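Local coordinates for protein Vv2_1132 (PDB 5Y9S) that probably binds DNA as a LysR-family transcriptional regulator, assembling as a tetramer and likely responding to a ligand through its C-terminal domain, at residues Leu9-Met21 and Gly69-Val83. Sequence-based numbering, arbitrary orientation.
Sequences LEFKWLEDFLSLM and GQKFVPYAENLLNQV
F17 of the first helix drops its ring beside G69, where the long linker helix 67-90 runs back across the winged helix-turn-helix domain of this LysR-type regulator. The two axes cross at -130°, 9.4 Å apart at their closest; no hydrogen bond joins the two helices, and mostly carbon meets carbon. F17 CZ lies 3.7 Å from G69 O, which sits at the ring's edge. One turn on, F72 turns its own edge onto the face of F17, a T-shaped pair with planes at 76° and F72 CD2 over the centre of the F17 ring. V73 CG2 takes the edge of F17 and touches M21 SD at 3.6 Å, with the M21 side chain extended. A76 is small enough to let the helices close in: its CB faces F17, L18 and L14, and L14 fits as a knob among F72, A76, L79 and L80. E77 brushes L18 with its CG, while its OE2 is hydrogen-bonded to OG of S167 in the third subunit. L79 CD1 meets L9 CD2 tip to tip, and L9 also packs on V83 of the second subunit. L80 is the reciprocal knob, among F11, L14, E15 and L18. Finally V83, with CG1 anti to its backbone N (chi1 162°), brings that methyl 3.5 Å from F11 CE1.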
loop_
_atom_site.group_PDB
_atom_site.type_symbol
_atom_site.label_atom_id
_atom_site.label_comp_id
_atom_site.label_asym_id
_atom_site.label_seq_id
_atom_site.Cartn_x
_atom_site.Cartn_y
_atom_site.Cartn_z
ATOM N N LEU D 9 16.848 2.901 3.216
ATOM C CA LEU D 9 16.481 2.399 1.900
ATOM C C LEU D 9 16.458 3.555 0.915
ATOM O O LEU D 9 15.988 4.649 1.231
ATOM C CB LEU D 9 15.123 1.713 1.936
ATOM C CG LEU D 9 14.387 1.491 0.635
ATOM C CD1 LEU D 9 14.888 0.229 -0.021
ATOM C CD2 LEU D 9 12.906 1.377 0.938
ATOM N N GLU D 10 16.962 3.317 -0.283
ATOM C CA GLU D 10 16.997 4.348 -1.309
ATOM C C GLU D 10 15.907 4.087 -2.334
ATOM O O GLU D 10 15.803 2.987 -2.878
ATOM C CB GLU D 10 18.365 4.406 -1.984
ATOM C CG GLU D 10 19.477 4.756 -1.022
ATOM C CD GLU D 10 20.402 5.810 -1.568
ATOM O OE1 GLU D 10 20.066 6.424 -2.606
ATOM O OE2 GLU D 10 21.477 6.012 -0.963
ATOM N N PHE D 11 15.107 5.112 -2.597
ATOM C CA PHE D 11 13.923 4.938 -3.423
ATOM C C PHE D 11 14.277 4.372 -4.789
ATOM O O PHE D 11 13.559 3.506 -5.311
ATOM C CB PHE D 11 13.196 6.282 -3.538
ATOM C CG PHE D 11 12.226 6.362 -4.674
ATOM C CD1 PHE D 11 10.936 5.905 -4.524
ATOM C CD2 PHE D 11 12.599 6.919 -5.895
ATOM C CE1 PHE D 11 10.034 5.985 -5.574
ATOM C CE2 PHE D 11 11.703 6.989 -6.948
ATOM C CZ PHE D 11 10.416 6.522 -6.784
ATOM N N LYS D 12 15.376 4.839 -5.400
ATOM C CA LYS D 12 15.585 4.433 -6.790
ATOM C C LYS D 12 16.074 2.990 -6.930
ATOM O O LYS D 12 16.034 2.454 -8.042
ATOM C CB LYS D 12 16.536 5.395 -7.522
ATOM C CG LYS D 12 17.608 6.028 -6.685
ATOM C CD LYS D 12 18.392 7.033 -7.512
ATOM C CE LYS D 12 17.748 8.433 -7.454
ATOM N NZ LYS D 12 18.337 9.391 -8.453
ATOM N N TRP D 13 16.506 2.344 -5.836
ATOM C CA TRP D 13 16.759 0.894 -5.841
ATOM C C TRP D 13 15.549 0.117 -6.361
ATOM O O TRP D 13 15.694 -0.915 -7.036
ATOM C CB TRP D 13 17.072 0.408 -4.418
ATOM C CG TRP D 13 18.361 0.913 -3.843
ATOM C CD1 TRP D 13 19.383 1.530 -4.522
ATOM C CD2 TRP D 13 18.774 0.848 -2.463
ATOM N NE1 TRP D 13 20.400 1.830 -3.649
ATOM C CE2 TRP D 13 20.053 1.430 -2.382
ATOM C CE3 TRP D 13 18.186 0.358 -1.299
ATOM C CZ2 TRP D 13 20.748 1.536 -1.187
ATOM C CZ3 TRP D 13 18.875 0.462 -0.110
ATOM C CH2 TRP D 13 20.155 1.035 -0.064
ATOM N N LEU D 14 14.348 0.599 -6.056
ATOM C CA LEU D 14 13.144 -0.131 -6.431
ATOM C C LEU D 14 12.990 -0.191 -7.939
ATOM O O LEU D 14 12.846 -1.273 -8.515
ATOM C CB LEU D 14 11.928 0.523 -5.792
ATOM C CG LEU D 14 12.051 0.675 -4.287
ATOM C CD1 LEU D 14 10.831 1.386 -3.750
ATOM C CD2 LEU D 14 12.202 -0.672 -3.644
ATOM N N GLU D 15 13.018 0.958 -8.605
ATOM C CA GLU D 15 12.965 0.919 -10.068
ATOM C C GLU D 15 14.211 0.259 -10.628
ATOM O O GLU D 15 14.128 -0.460 -11.629
ATOM C CB GLU D 15 12.784 2.328 -10.651
ATOM C CG GLU D 15 12.033 3.297 -9.729
ATOM C CD GLU D 15 11.901 4.718 -10.303
ATOM O OE1 GLU D 15 11.468 4.839 -11.473
ATOM O OE2 GLU D 15 12.229 5.709 -9.591
ATOM N N ASP D 16 15.367 0.466 -9.987
ATOM C CA ASP D 16 16.560 -0.303 -10.364
ATOM C C ASP D 16 16.236 -1.782 -10.385
ATOM O O ASP D 16 16.477 -2.476 -11.377
ATOM C CB ASP D 16 17.707 -0.053 -9.382
ATOM C CG ASP D 16 18.317 1.317 -9.540
ATOM O OD1 ASP D 16 18.023 1.960 -10.560
ATOM O OD2 ASP D 16 19.074 1.765 -8.647
ATOM N N PHE D 17 15.632 -2.261 -9.298
ATOM C CA PHE D 17 15.277 -3.668 -9.198
ATOM C C PHE D 17 14.323 -4.076 -10.323
ATOM O O PHE D 17 14.598 -5.023 -11.064
ATOM C CB PHE D 17 14.673 -3.957 -7.830
ATOM C CG PHE D 17 13.994 -5.287 -7.761
ATOM C CD1 PHE D 17 14.710 -6.436 -7.457
ATOM C CD2 PHE D 17 12.629 -5.395 -8.017
ATOM C CE1 PHE D 17 14.078 -7.673 -7.405
ATOM C CE2 PHE D 17 11.998 -6.630 -7.987
ATOM C CZ PHE D 17 12.728 -7.773 -7.667
ATOM N N LEU D 18 13.179 -3.389 -10.442
ATOM C CA LEU D 18 12.223 -3.708 -11.505
ATOM C C LEU D 18 12.904 -3.720 -12.875
ATOM O O LEU D 18 12.739 -4.661 -13.668
ATOM C CB LEU D 18 11.087 -2.694 -11.500
ATOM C CG LEU D 18 10.164 -2.677 -10.264
ATOM C CD1 LEU D 18 8.818 -2.068 -10.580
ATOM C CD2 LEU D 18 9.943 -4.056 -9.706
ATOM N N SER D 19 13.707 -2.688 -13.153
ATOM C CA SER D 19 14.311 -2.564 -14.479
ATOM C C SER D 19 15.243 -3.729 -14.788
ATOM O O SER D 19 15.278 -4.203 -15.926
ATOM C CB SER D 19 15.055 -1.235 -14.622
ATOM O OG SER D 19 15.997 -1.328 -15.675
ATOM N N LEU D 20 16.000 -4.219 -13.800
ATOM C CA LEU D 20 16.859 -5.361 -14.109
ATOM C C LEU D 20 16.069 -6.661 -14.143
ATOM O O LEU D 20 16.475 -7.603 -14.822
ATOM C CB LEU D 20 18.039 -5.456 -13.115
ATOM C CG LEU D 20 18.720 -6.818 -12.909
ATOM C CD1 LEU D 20 19.395 -7.284 -14.172
ATOM C CD2 LEU D 20 19.746 -6.719 -11.804
ATOM N N MET D 21 14.925 -6.731 -13.462
ATOM C CA MET D 21 14.100 -7.934 -13.567
ATOM C C MET D 21 13.516 -8.094 -14.966
ATOM O O MET D 21 13.430 -9.216 -15.476
ATOM C CB MET D 21 12.987 -7.900 -12.528
ATOM C CG MET D 21 12.036 -9.100 -12.577
ATOM S SD MET D 21 10.515 -8.838 -11.591
ATOM C CE MET D 21 9.548 -10.315 -12.012
ATOM N N GLY D 69 14.042 -12.808 -4.451
ATOM C CA GLY D 69 13.681 -11.781 -5.414
ATOM C C GLY D 69 12.246 -11.926 -5.877
ATOM O O GLY D 69 11.539 -10.935 -6.091
ATOM N N GLN D 70 11.777 -13.169 -5.986
ATOM C CA GLN D 70 10.400 -13.379 -6.399
ATOM C C GLN D 70 9.430 -12.902 -5.341
ATOM O O GLN D 70 8.450 -12.232 -5.667
ATOM C CB GLN D 70 10.187 -14.845 -6.751
ATOM C CG GLN D 70 10.561 -15.065 -8.202
ATOM C CD GLN D 70 10.386 -16.473 -8.662
ATOM O OE1 GLN D 70 10.424 -17.409 -7.865
ATOM N NE2 GLN D 70 10.190 -16.643 -9.967
ATOM N N LYS D 71 9.706 -13.181 -4.067
ATOM C CA LYS D 71 8.890 -12.574 -3.012
ATOM C C LYS D 71 9.063 -11.061 -2.940
ATOM O O LYS D 71 8.160 -10.378 -2.457
ATOM C CB LYS D 71 9.227 -13.178 -1.656
ATOM C CG LYS D 71 9.260 -14.724 -1.654
ATOM C CD LYS D 71 7.905 -15.289 -1.253
ATOM C CE LYS D 71 8.036 -16.740 -0.788
ATOM N NZ LYS D 71 8.398 -17.624 -1.943
ATOM N N PHE D 72 10.194 -10.518 -3.397
ATOM C CA PHE D 72 10.427 -9.079 -3.286
ATOM C C PHE D 72 9.615 -8.273 -4.292
ATOM O O PHE D 72 9.406 -7.071 -4.086
ATOM C CB PHE D 72 11.923 -8.778 -3.461
ATOM C CG PHE D 72 12.302 -7.355 -3.127
ATOM C CD1 PHE D 72 12.439 -6.939 -1.809
ATOM C CD2 PHE D 72 12.518 -6.428 -4.137
ATOM C CE1 PHE D 72 12.783 -5.619 -1.512
ATOM C CE2 PHE D 72 12.845 -5.086 -3.838
ATOM C CZ PHE D 72 12.985 -4.695 -2.531
ATOM N N VAL D 73 9.126 -8.902 -5.353
ATOM C CA VAL D 73 8.460 -8.174 -6.430
ATOM C C VAL D 73 7.309 -7.319 -5.890
ATOM O O VAL D 73 7.331 -6.100 -6.118
ATOM C CB VAL D 73 8.011 -9.124 -7.554
ATOM C CG1 VAL D 73 7.159 -8.377 -8.539
ATOM C CG2 VAL D 73 9.256 -9.724 -8.294
ATOM N N PRO D 74 6.316 -7.854 -5.151
ATOM C CA PRO D 74 5.222 -6.975 -4.678
ATOM C C PRO D 74 5.680 -5.875 -3.742
ATOM O O PRO D 74 5.039 -4.822 -3.691
ATOM C CB PRO D 74 4.254 -7.942 -3.961
ATOM C CG PRO D 74 5.142 -9.135 -3.579
ATOM C CD PRO D 74 6.089 -9.256 -4.751
ATOM N N TYR D 75 6.754 -6.077 -2.974
ATOM C CA TYR D 75 7.187 -5.019 -2.059
ATOM C C TYR D 75 7.668 -3.805 -2.847
ATOM O O TYR D 75 7.279 -2.664 -2.569
ATOM C CB TYR D 75 8.290 -5.542 -1.126
ATOM C CG TYR D 75 7.820 -6.576 -0.117
ATOM C CD1 TYR D 75 7.757 -7.925 -0.469
ATOM C CD2 TYR D 75 7.406 -6.204 1.167
ATOM C CE1 TYR D 75 7.329 -8.888 0.423
ATOM C CE2 TYR D 75 6.961 -7.167 2.085
ATOM C CZ TYR D 75 6.930 -8.505 1.691
ATOM O OH TYR D 75 6.500 -9.468 2.554
ATOM N N ALA D 76 8.491 -4.039 -3.865
ATOM C CA ALA D 76 8.993 -2.933 -4.671
ATOM C C ALA D 76 7.857 -2.218 -5.394
ATOM O O ALA D 76 7.816 -0.988 -5.427
ATOM C CB ALA D 76 10.042 -3.446 -5.656
ATOM N N GLU D 77 6.905 -2.969 -5.950
ATOM C CA GLU D 77 5.799 -2.331 -6.667
ATOM C C GLU D 77 4.887 -1.554 -5.714
ATOM O O GLU D 77 4.497 -0.420 -6.010
ATOM C CB GLU D 77 5.004 -3.376 -7.456
ATOM C CG GLU D 77 5.833 -4.152 -8.516
ATOM C CD GLU D 77 4.985 -5.120 -9.348
ATOM O OE1 GLU D 77 5.292 -5.330 -10.551
ATOM O OE2 GLU D 77 3.998 -5.672 -8.792
ATOM N N ASN D 78 4.558 -2.120 -4.557
ATOM C CA ASN D 78 3.684 -1.387 -3.636
ATOM C C ASN D 78 4.347 -0.081 -3.193
ATOM O O ASN D 78 3.729 0.986 -3.226
ATOM C CB ASN D 78 3.321 -2.279 -2.444
ATOM C CG ASN D 78 2.459 -3.489 -2.862
ATOM O OD1 ASN D 78 1.594 -3.375 -3.725
ATOM N ND2 ASN D 78 2.690 -4.642 -2.233
ATOM N N LEU D 79 5.634 -0.137 -2.850
ATOM C CA LEU D 79 6.325 1.069 -2.387
ATOM C C LEU D 79 6.402 2.102 -3.492
ATOM O O LEU D 79 6.082 3.281 -3.286
ATOM C CB LEU D 79 7.728 0.716 -1.917
ATOM C CG LEU D 79 8.028 0.876 -0.442
ATOM C CD1 LEU D 79 9.524 0.711 -0.250
ATOM C CD2 LEU D 79 7.601 2.237 0.008
ATOM N N LEU D 80 6.839 1.669 -4.679
ATOM C CA LEU D 80 6.836 2.543 -5.839
ATOM C C LEU D 80 5.471 3.183 -6.016
ATOM O O LEU D 80 5.347 4.413 -6.069
ATOM C CB LEU D 80 7.224 1.745 -7.076
ATOM C CG LEU D 80 8.274 2.376 -7.977
ATOM C CD1 LEU D 80 9.419 2.945 -7.158
ATOM C CD2 LEU D 80 8.782 1.291 -8.893
ATOM N N ASN D 81 4.422 2.352 -6.059
ATOM C CA ASN D 81 3.066 2.870 -6.243
ATOM C C ASN D 81 2.658 3.789 -5.091
ATOM O O ASN D 81 2.079 4.864 -5.310
ATOM C CB ASN D 81 2.079 1.711 -6.382
ATOM C CG ASN D 81 0.639 2.178 -6.371
ATOM O OD1 ASN D 81 0.170 2.790 -7.338
ATOM N ND2 ASN D 81 -0.072 1.907 -5.270
ATOM N N GLN D 82 2.985 3.409 -3.857
ATOM C CA GLN D 82 2.600 4.254 -2.736
ATOM C C GLN D 82 3.362 5.574 -2.732
ATOM O O GLN D 82 2.862 6.584 -2.213
ATOM C CB GLN D 82 2.810 3.513 -1.433
ATOM C CG GLN D 82 2.176 4.191 -0.230
ATOM C CD GLN D 82 0.673 4.435 -0.375
ATOM O OE1 GLN D 82 -0.118 3.494 -0.530
ATOM N NE2 GLN D 82 0.278 5.707 -0.315
ATOM N N VAL D 83 4.564 5.603 -3.298
ATOM C CA VAL D 83 5.292 6.865 -3.350
ATOM C C VAL D 83 4.711 7.762 -4.429
ATOM O O VAL D 83 4.461 8.955 -4.194
ATOM C CB VAL D 83 6.792 6.612 -3.557
ATOM C CG1 VAL D 83 7.459 7.870 -4.044
ATOM C CG2 VAL D 83 7.401 6.110 -2.243
#